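Local coordinates for protein putative hydrolase (PDB 3MCW) that is probably a hydrolase of the isochorismatase family, related to nicotinamidases, whose natural substrate is not established, at residues R160-A163 with D164-H167; G103-A106 with L107-N111. All coordinates share one frame; numbering follows the deposited sequence.

Contact 1: R160-A163 with D164-H167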
# COMPACT_ATOMS: atom_id res chain seq x y z
N ARG A 160 -14.55 -12.01 -10.89
CA ARG A 160 -14.37 -12.69 -9.62
C ARG A 160 -12.97 -13.29 -9.61
O ARG A 160 -12.67 -14.14 -10.43
CB ARG A 160 -15.42 -13.77 -9.45
CG ARG A 160 -16.81 -13.19 -9.35
CD ARG A 160 -17.90 -14.23 -9.26
NE ARG A 160 -17.64 -15.26 -8.25
CZ ARG A 160 -17.68 -15.10 -6.93
NH1 ARG A 160 -17.40 -16.12 -6.12
NH2 ARG A 160 -17.96 -13.91 -6.41
N ARG A 161 -12.11 -12.81 -8.72
CA ARG A 161 -10.75 -13.33 -8.55
C ARG A 161 -10.67 -14.23 -7.34
O ARG A 161 -11.20 -13.90 -6.27
CB ARG A 161 -9.76 -12.15 -8.42
CG ARG A 161 -9.72 -11.22 -9.61
CD ARG A 161 -9.15 -11.95 -10.82
NE ARG A 161 -8.77 -11.04 -11.87
CZ ARG A 161 -8.58 -11.40 -13.12
NH1 ARG A 161 -8.83 -12.65 -13.51
NH2 ARG A 161 -8.24 -10.49 -14.01
N SER A 162 -10.02 -15.38 -7.48
CA SER A 162 -9.80 -16.21 -6.33
C SER A 162 -8.82 -15.57 -5.38
O SER A 162 -7.98 -14.77 -5.78
CB SER A 162 -9.27 -17.59 -6.76
OG SER A 162 -7.93 -17.45 -7.24
N ALA A 163 -8.81 -16.05 -4.15
CA ALA A 163 -7.80 -15.63 -3.17
C ALA A 163 -6.42 -15.87 -3.73
O ALA A 163 -5.52 -15.06 -3.53
CB ALA A 163 -8.00 -16.40 -1.87
N ASP A 164 -6.19 -16.99 -4.41
CA ASP A 164 -4.89 -17.27 -5.03
C ASP A 164 -4.47 -16.17 -6.00
O ASP A 164 -3.33 -15.71 -6.03
CB ASP A 164 -4.91 -18.61 -5.78
CG ASP A 164 -5.05 -19.78 -4.84
OD1 ASP A 164 -6.04 -20.51 -5.03
OD2 ASP A 164 -4.21 -19.97 -3.94
N GLU A 165 -5.42 -15.75 -6.84
CA GLU A 165 -5.15 -14.72 -7.83
C GLU A 165 -4.89 -13.38 -7.16
O GLU A 165 -4.01 -12.63 -7.59
CB GLU A 165 -6.31 -14.62 -8.82
CG GLU A 165 -6.43 -15.81 -9.75
CD GLU A 165 -7.67 -15.74 -10.62
OE1 GLU A 165 -8.79 -15.61 -10.13
OE2 GLU A 165 -7.47 -15.81 -11.84
N VAL A 166 -5.67 -13.04 -6.15
CA VAL A 166 -5.48 -11.80 -5.39
C VAL A 166 -4.09 -11.78 -4.76
O VAL A 166 -3.36 -10.80 -4.85
CB VAL A 166 -6.60 -11.63 -4.34
CG1 VAL A 166 -6.33 -10.44 -3.43
CG2 VAL A 166 -7.97 -11.53 -5.01
N HIS A 167 -3.74 -12.88 -4.12
CA HIS A 167 -2.44 -13.06 -3.48
C HIS A 167 -1.33 -12.88 -4.52
O HIS A 167 -0.36 -12.17 -4.28
CB HIS A 167 -2.42 -14.48 -2.86
CG HIS A 167 -1.22 -14.83 -2.04
ND1 HIS A 167 -1.15 -14.65 -0.68
CD2 HIS A 167 -0.11 -15.49 -2.42
CE1 HIS A 167 0.02 -15.16 -0.28
NE2 HIS A 167 0.67 -15.66 -1.31
O HOH W 1 -10.55 -14.87 -12.12
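The chain leaves the short strand 160-161, turns at S162 and winds straight into helix 163-174, whose first turn closes with the bonds V166 N to S162 O (2.9 Å) and H167 N to A163 O (2.9 Å). S162 and E165 answer each other in both directions. S162 OG accepts from E165 N at 3.1 Å, and E165 OE1 accepts from S162 N at 2.9 Å through its anti lone pair, in a fairly straight bond (161°). This reciprocal pair is a capping box with S162 as the N-cap, and it gives acceptors to E165 N, in the first turn, and to S162 N just before it, neither of which has a helical i to i-4 acceptor. OG reaches E165 N because chi1 of 71° sets it between the backbone N and the carbonyl carbon. Beyond CG the glutamate runs extended, back along the strand end, where E165 OE1 lies 3.4 Å from R161 CA. A water donates to both E165 OE1 and R160 O and accepts from R161 NH1, tying the carboxylate to the strand. R161 crosses E165 at about a right angle, and R161 NH1 makes only a long salt bridge to E165 OE2 (3.8 Å). The stronger ion pairs are exchanged across the dimer, R161 NH2 with E165 OE2 of the second subunit and the reverse. V166 CG2 packs 3.9 Å from R161 CB, while H167 turns away to bond E145 and T123.

Contact 2: G103-A106 with L107-N111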
# COMPACT_ATOMS: atom_id res chain seq x y z
N GLY A 103 3.72 3.16 17.81
CA GLY A 103 5.12 3.47 17.98
C GLY A 103 6.02 2.53 17.21
O GLY A 103 7.18 2.36 17.61
N LEU A 104 5.54 1.91 16.13
CA LEU A 104 6.35 0.83 15.57
C LEU A 104 7.65 1.31 14.98
O LEU A 104 8.72 0.75 15.25
CB LEU A 104 5.54 0.02 14.54
CG LEU A 104 6.29 -1.12 13.84
CD1 LEU A 104 6.81 -2.18 14.80
CD2 LEU A 104 5.41 -1.74 12.77
N GLU A 105 7.58 2.32 14.11
CA GLU A 105 8.79 2.77 13.45
C GLU A 105 9.87 3.23 14.45
O GLU A 105 11.04 2.85 14.35
CB GLU A 105 8.52 3.90 12.45
CG GLU A 105 9.77 4.32 11.71
CD GLU A 105 9.58 5.49 10.75
OE1 GLU A 105 8.48 6.05 10.66
OE2 GLU A 105 10.58 5.84 10.09
N ALA A 106 9.45 4.04 15.43
CA ALA A 106 10.42 4.54 16.40
C ALA A 106 11.03 3.40 17.22
O ALA A 106 12.21 3.43 17.56
CB ALA A 106 9.77 5.59 17.30
N LEU A 107 10.22 2.40 17.58
CA LEU A 107 10.72 1.26 18.34
C LEU A 107 11.76 0.49 17.52
O LEU A 107 12.83 0.11 18.03
CB LEU A 107 9.53 0.35 18.73
CG LEU A 107 9.94 -0.92 19.45
CD1 LEU A 107 10.52 -0.61 20.82
CD2 LEU A 107 8.76 -1.90 19.52
N LEU A 108 11.46 0.23 16.25
CA LEU A 108 12.40 -0.48 15.40
C LEU A 108 13.72 0.28 15.28
O LEU A 108 14.80 -0.30 15.43
CB LEU A 108 11.77 -0.71 14.01
CG LEU A 108 10.53 -1.61 13.95
CD1 LEU A 108 9.96 -1.63 12.54
CD2 LEU A 108 10.86 -3.03 14.39
N ARG A 109 13.63 1.57 15.00
CA ARG A 109 14.85 2.35 14.79
C ARG A 109 15.68 2.48 16.08
O ARG A 109 16.89 2.42 16.03
CB ARG A 109 14.54 3.72 14.22
CG ARG A 109 13.90 3.68 12.82
CD ARG A 109 13.88 5.05 12.20
NE ARG A 109 13.19 5.09 10.92
CZ ARG A 109 13.68 4.61 9.80
NH1 ARG A 109 14.89 4.09 9.73
NH2 ARG A 109 12.90 4.67 8.72
N ALA A 110 15.01 2.61 17.23
CA ALA A 110 15.73 2.77 18.51
C ALA A 110 16.57 1.53 18.81
O ALA A 110 17.62 1.60 19.48
CB ALA A 110 14.78 3.04 19.63
N ASN A 111 16.15 0.37 18.29
CA ASN A 111 16.83 -0.90 18.55
C ASN A 111 17.62 -1.44 17.38
O ASN A 111 18.19 -2.51 17.49
CB ASN A 111 15.81 -1.90 19.07
CG ASN A 111 15.31 -1.53 20.42
OD1 ASN A 111 15.99 -1.76 21.41
ND2 ASN A 111 14.13 -0.92 20.49
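E105 and R109, one turn apart on helix 104-111, are joined by an i to i+4 salt bridge on a short helix of the isochorismatase-type fold that lies against the parallel sheet. R109 CB lies 3.6 Å from E105 O, and the side chain starts out over the preceding turn. R109 CG rests closer to E105 O, at 3.3 Å, and the chain then stays extended as far as NE, with CD passing E105 OE2. R109 NE donates to E105 OE2 at 2.8 Å, and R109 NH2 to the same E105 OE2 at 2.9 Å. The guanidinium therefore presents one side edge to a single carboxylate oxygen. E105 OE2 lies practically in the guanidinium plane, and is itself approached on its anti side, a little out of the carboxylate plane. The two flat groups are nonetheless turned 59° apart, and the bonds are somewhat bent (153° at NE). E105 meets them with an extended chain: CG is anti to the backbone N (chi1 -177°), which carries the carboxylate along the helix surface to R109. NH2 has a further acceptor in L137 O, so the loop after helix 123-136 also helps to fix the rotation of the guanidinium.

L104 and L108 are buried on the sheet side, with L107 at their margin. L104 CD1 packs against L108 CG and CD1, and both side chains reach I56 of strand 55-60; L107 touches I56 too, and with L104 also meets I91 of strand 89-93. The backbone is held by i to i+4 bonds: the N-H groups of L107, L108, R109 and A110 donate to the carbonyls of G103 (the N-cap residue), L104, E105 and A106, respectively. Further along, N111 ND2 donates to L107 O at 3.0 Å, with that oxygen close to the amide plane.

From the N terminus, strands 14-18, 55-60 and 89-93 come first, and contact 2 follows on helix 104-111, joining two turns of that helix against strand 89-93, at the edge of the sheet, and its neighbour 55-60. The chain then runs through strand 115-121, helix 123-136 and strand 140-149 to the small antiparallel pair 153-154 and 160-161, after which contact 1 starts helix 163-174. Neither contact closes a long loop: each is local, and they stand in series without nesting or crossing. The centres of contact 1 and contact 2 are about 34 Å apart, on opposite sides of the chain's centre. Contact 1 faces the second subunit, whereas contact 2 touches no other chain of the assembly.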